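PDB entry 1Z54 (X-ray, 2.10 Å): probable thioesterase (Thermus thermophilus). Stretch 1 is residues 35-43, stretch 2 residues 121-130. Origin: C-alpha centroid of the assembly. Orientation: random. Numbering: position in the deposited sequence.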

# COMPACT_ATOMS: atom_id res chain seq x y z
N ASP A 35 13.07 13.53 2.07
CA ASP A 35 13.89 13.96 3.20
C ASP A 35 15.08 14.78 2.66
O ASP A 35 15.44 15.82 3.21
CB ASP A 35 14.37 12.72 3.96
CG ASP A 35 15.14 13.05 5.23
OD1 ASP A 35 14.75 14.00 5.94
OD2 ASP A 35 16.12 12.35 5.52
N PHE A 36 15.67 14.30 1.56
CA PHE A 36 16.80 14.97 0.92
C PHE A 36 16.40 16.39 0.53
O PHE A 36 17.07 17.37 0.89
CB PHE A 36 17.21 14.16 -0.32
CG PHE A 36 18.32 14.77 -1.13
CD1 PHE A 36 18.07 15.79 -2.04
CD2 PHE A 36 19.62 14.28 -1.03
CE1 PHE A 36 19.09 16.31 -2.84
CE2 PHE A 36 20.66 14.79 -1.82
CZ PHE A 36 20.39 15.81 -2.73
N LEU A 37 15.28 16.51 -0.19
CA LEU A 37 14.77 17.80 -0.62
C LEU A 37 14.47 18.72 0.56
O LEU A 37 14.74 19.92 0.51
CB LEU A 37 13.52 17.61 -1.47
CG LEU A 37 13.78 17.14 -2.90
CD1 LEU A 37 12.46 16.77 -3.55
CD2 LEU A 37 14.47 18.25 -3.69
N GLU A 38 13.89 18.17 1.63
CA GLU A 38 13.59 18.99 2.79
C GLU A 38 14.89 19.51 3.40
O GLU A 38 15.07 20.72 3.58
CB GLU A 38 12.78 18.18 3.81
CG GLU A 38 12.59 18.85 5.16
CD GLU A 38 11.55 18.14 6.02
OE1 GLU A 38 10.35 18.49 5.92
OE2 GLU A 38 11.92 17.23 6.80
N ARG A 39 15.81 18.60 3.71
CA ARG A 39 17.09 18.97 4.31
C ARG A 39 17.82 20.04 3.50
O ARG A 39 18.58 20.84 4.06
CB ARG A 39 17.96 17.72 4.46
CG ARG A 39 17.35 16.71 5.41
CD ARG A 39 17.98 15.33 5.30
NE ARG A 39 19.35 15.28 5.78
CZ ARG A 39 20.02 14.14 5.95
NH1 ARG A 39 21.28 14.16 6.39
NH2 ARG A 39 19.44 12.98 5.67
N ALA A 40 17.57 20.07 2.20
CA ALA A 40 18.19 21.06 1.33
C ALA A 40 17.44 22.38 1.37
O ALA A 40 17.78 23.32 0.64
CB ALA A 40 18.24 20.53 -0.10
N GLY A 41 16.43 22.47 2.22
CA GLY A 41 15.64 23.68 2.31
C GLY A 41 14.58 23.76 1.22
O GLY A 41 14.09 24.84 0.88
N LEU A 42 14.23 22.61 0.66
CA LEU A 42 13.22 22.56 -0.39
C LEU A 42 12.14 21.53 -0.05
O LEU A 42 11.86 20.62 -0.84
CB LEU A 42 13.86 22.20 -1.74
CG LEU A 42 14.72 23.24 -2.46
CD1 LEU A 42 15.80 23.79 -1.53
CD2 LEU A 42 15.35 22.59 -3.68
N PRO A 43 11.51 21.67 1.14
CA PRO A 43 10.46 20.73 1.55
C PRO A 43 9.49 20.53 0.38
O PRO A 43 8.93 21.50 -0.11
CB PRO A 43 9.84 21.42 2.77
CG PRO A 43 10.08 22.90 2.49
CD PRO A 43 11.51 22.87 1.99
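Stretch 2, residues 121-130: DIYRALSVLH

Stretch 2 packs against stretch 1 through apolar side chains, with no hydrogen bond between them; together they bury 287 Å² of surface, counted over both sides. Leu-42 and Leu-129 carry the largest shares, and both point their CA-to-CB bonds toward the opposing stretch. Leu-42 (chi1 m, chi2 p) rests on the side of the helix formed by Ile-122, Ala-125 and Leu-126: its CD1 lies 3.7 Å from CB of Ala-125, while its CD2 lies 3.7 Å from CD2 of Leu-126 and 3.9 Å from CG2 of Ile-122. Ala-125 and Leu-126 follow Ile-122 by three and four residues, so about one turn of helix presents all three together. Leu-126 starts out sideways, but its m,t rotamer brings its end nearer, where CD2 also meets CD2 of Leu-37 at 3.9 Å. One turn further along, CD1 of Leu-129 (m,t) reaches CE1 of Phe-36 and CB of Ala-40, each at 3.5 Å; it approaches the Phe-36 ring obliquely.

The backbones come close, with CA of Ala-40 7.5 Å from CA of Ala-125 and CA of Leu-42 7.4 Å from CA of Ile-122. Contacts run from Leu-42 with Ile-122 to Phe-36 with Leu-129, so the sequence numbers rise in one stretch as they fall in the other. Stretch 2 is helical from Asp-121, continuing a helix begun earlier in the chain. Stretch 1 is helical through Arg-39 and then turns: Gly-41, with positive phi (82°), closes a Schellman motif. Leu-42 N bonds back to Leu-37 O at 2.7 Å, and Gly-41 N to Glu-38 O at 2.6 Å. A CB at Gly-41 would jam against the carbonyl O of Ala-40, so the backbone itself calls for glycine. Pro-43 follows at the N-cap position of the next helix.

The charged and polar side chains lie outside this apolar contact; those of Asp-35, Arg-39, Asp-121 and Ser-127 make bonds within their own stretch, and Asp-35, Arg-39 and Asp-121 also bond elsewhere in the structure. In stretch 1, Arg-39 NH2 and Asp-35 OD2 form a salt bridge at 3.4 Å, one helical turn apart; its hydrogen bond is weak. In stretch 2, Ser-127 OG donates to Tyr-123 O at 3.0 Å, folding the hydroxyl back onto its own helix. Asp-121 OD2 accepts a weak bond from Ile-122 N at 2.7 Å, its angle of 115° being far from linear. The CA-to-CB bond of Tyr-123 points away from stretch 1, and the end of the His-130 side chain also leads away.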

# COMPACT_ATOMS: atom_id res chain seq x y z
N ASP A 121 14.85 29.61 -8.50
CA ASP A 121 15.21 29.44 -7.09
C ASP A 121 15.42 27.99 -6.69
O ASP A 121 16.27 27.69 -5.86
CB ASP A 121 14.16 30.08 -6.18
CG ASP A 121 12.83 29.35 -6.21
OD1 ASP A 121 12.08 29.46 -5.22
OD2 ASP A 121 12.52 28.70 -7.23
N ILE A 122 14.65 27.07 -7.28
CA ILE A 122 14.80 25.66 -6.96
C ILE A 122 16.02 25.09 -7.68
O ILE A 122 16.76 24.25 -7.14
CB ILE A 122 13.55 24.86 -7.38
CG1 ILE A 122 12.34 25.32 -6.56
CG2 ILE A 122 13.80 23.36 -7.21
CD1 ILE A 122 11.01 24.67 -6.98
N TYR A 123 16.23 25.55 -8.91
CA TYR A 123 17.36 25.10 -9.71
C TYR A 123 18.65 25.50 -9.00
O TYR A 123 19.56 24.69 -8.83
CB TYR A 123 17.32 25.74 -11.10
CG TYR A 123 18.50 25.36 -11.97
CD1 TYR A 123 18.58 24.10 -12.56
CD2 TYR A 123 19.57 26.24 -12.15
CE1 TYR A 123 19.70 23.72 -13.31
CE2 TYR A 123 20.69 25.88 -12.90
CZ TYR A 123 20.75 24.62 -13.47
OH TYR A 123 21.85 24.25 -14.20
N ARG A 124 18.71 26.75 -8.58
CA ARG A 124 19.86 27.30 -7.89
C ARG A 124 20.24 26.48 -6.65
O ARG A 124 21.40 26.12 -6.46
CB ARG A 124 19.55 28.75 -7.51
CG ARG A 124 20.69 29.55 -6.92
CD ARG A 124 20.29 31.02 -6.89
NE ARG A 124 19.04 31.22 -6.16
CZ ARG A 124 18.26 32.29 -6.29
NH1 ARG A 124 17.14 32.38 -5.58
NH2 ARG A 124 18.59 33.26 -7.13
N ALA A 125 19.25 26.18 -5.82
CA ALA A 125 19.49 25.41 -4.60
C ALA A 125 19.95 23.97 -4.89
O ALA A 125 20.87 23.46 -4.23
CB ALA A 125 18.23 25.40 -3.74
N LEU A 126 19.31 23.34 -5.87
CA LEU A 126 19.67 21.97 -6.23
C LEU A 126 21.07 21.92 -6.83
O LEU A 126 21.81 20.96 -6.62
CB LEU A 126 18.65 21.40 -7.24
CG LEU A 126 17.22 21.18 -6.73
CD1 LEU A 126 16.32 20.74 -7.87
CD2 LEU A 126 17.22 20.12 -5.63
N SER A 127 21.44 22.96 -7.57
CA SER A 127 22.75 23.01 -8.20
C SER A 127 23.87 22.83 -7.18
O SER A 127 24.87 22.17 -7.46
CB SER A 127 22.96 24.34 -8.93
OG SER A 127 22.20 24.40 -10.13
N VAL A 128 23.70 23.40 -6.00
CA VAL A 128 24.71 23.29 -4.96
C VAL A 128 24.95 21.83 -4.60
O VAL A 128 26.06 21.46 -4.20
CB VAL A 128 24.29 24.04 -3.67
CG1 VAL A 128 25.45 24.03 -2.68
CG2 VAL A 128 23.88 25.46 -4.00
N LEU A 129 23.92 21.01 -4.74
CA LEU A 129 24.00 19.59 -4.40
C LEU A 129 24.46 18.69 -5.55
O LEU A 129 24.80 17.53 -5.33
CB LEU A 129 22.64 19.11 -3.90
CG LEU A 129 22.05 19.90 -2.72
CD1 LEU A 129 20.60 19.48 -2.51
CD2 LEU A 129 22.88 19.66 -1.46
N HIS A 130 24.46 19.22 -6.76
CA HIS A 130 24.87 18.47 -7.95
C HIS A 130 26.32 18.78 -8.33
O HIS A 130 26.71 19.94 -8.45
CB HIS A 130 23.96 18.81 -9.14
CG HIS A 130 24.39 18.17 -10.42
ND1 HIS A 130 24.52 16.80 -10.57
CD2 HIS A 130 24.69 18.70 -11.63
CE1 HIS A 130 24.88 16.52 -11.81
NE2 HIS A 130 24.99 17.66 -12.48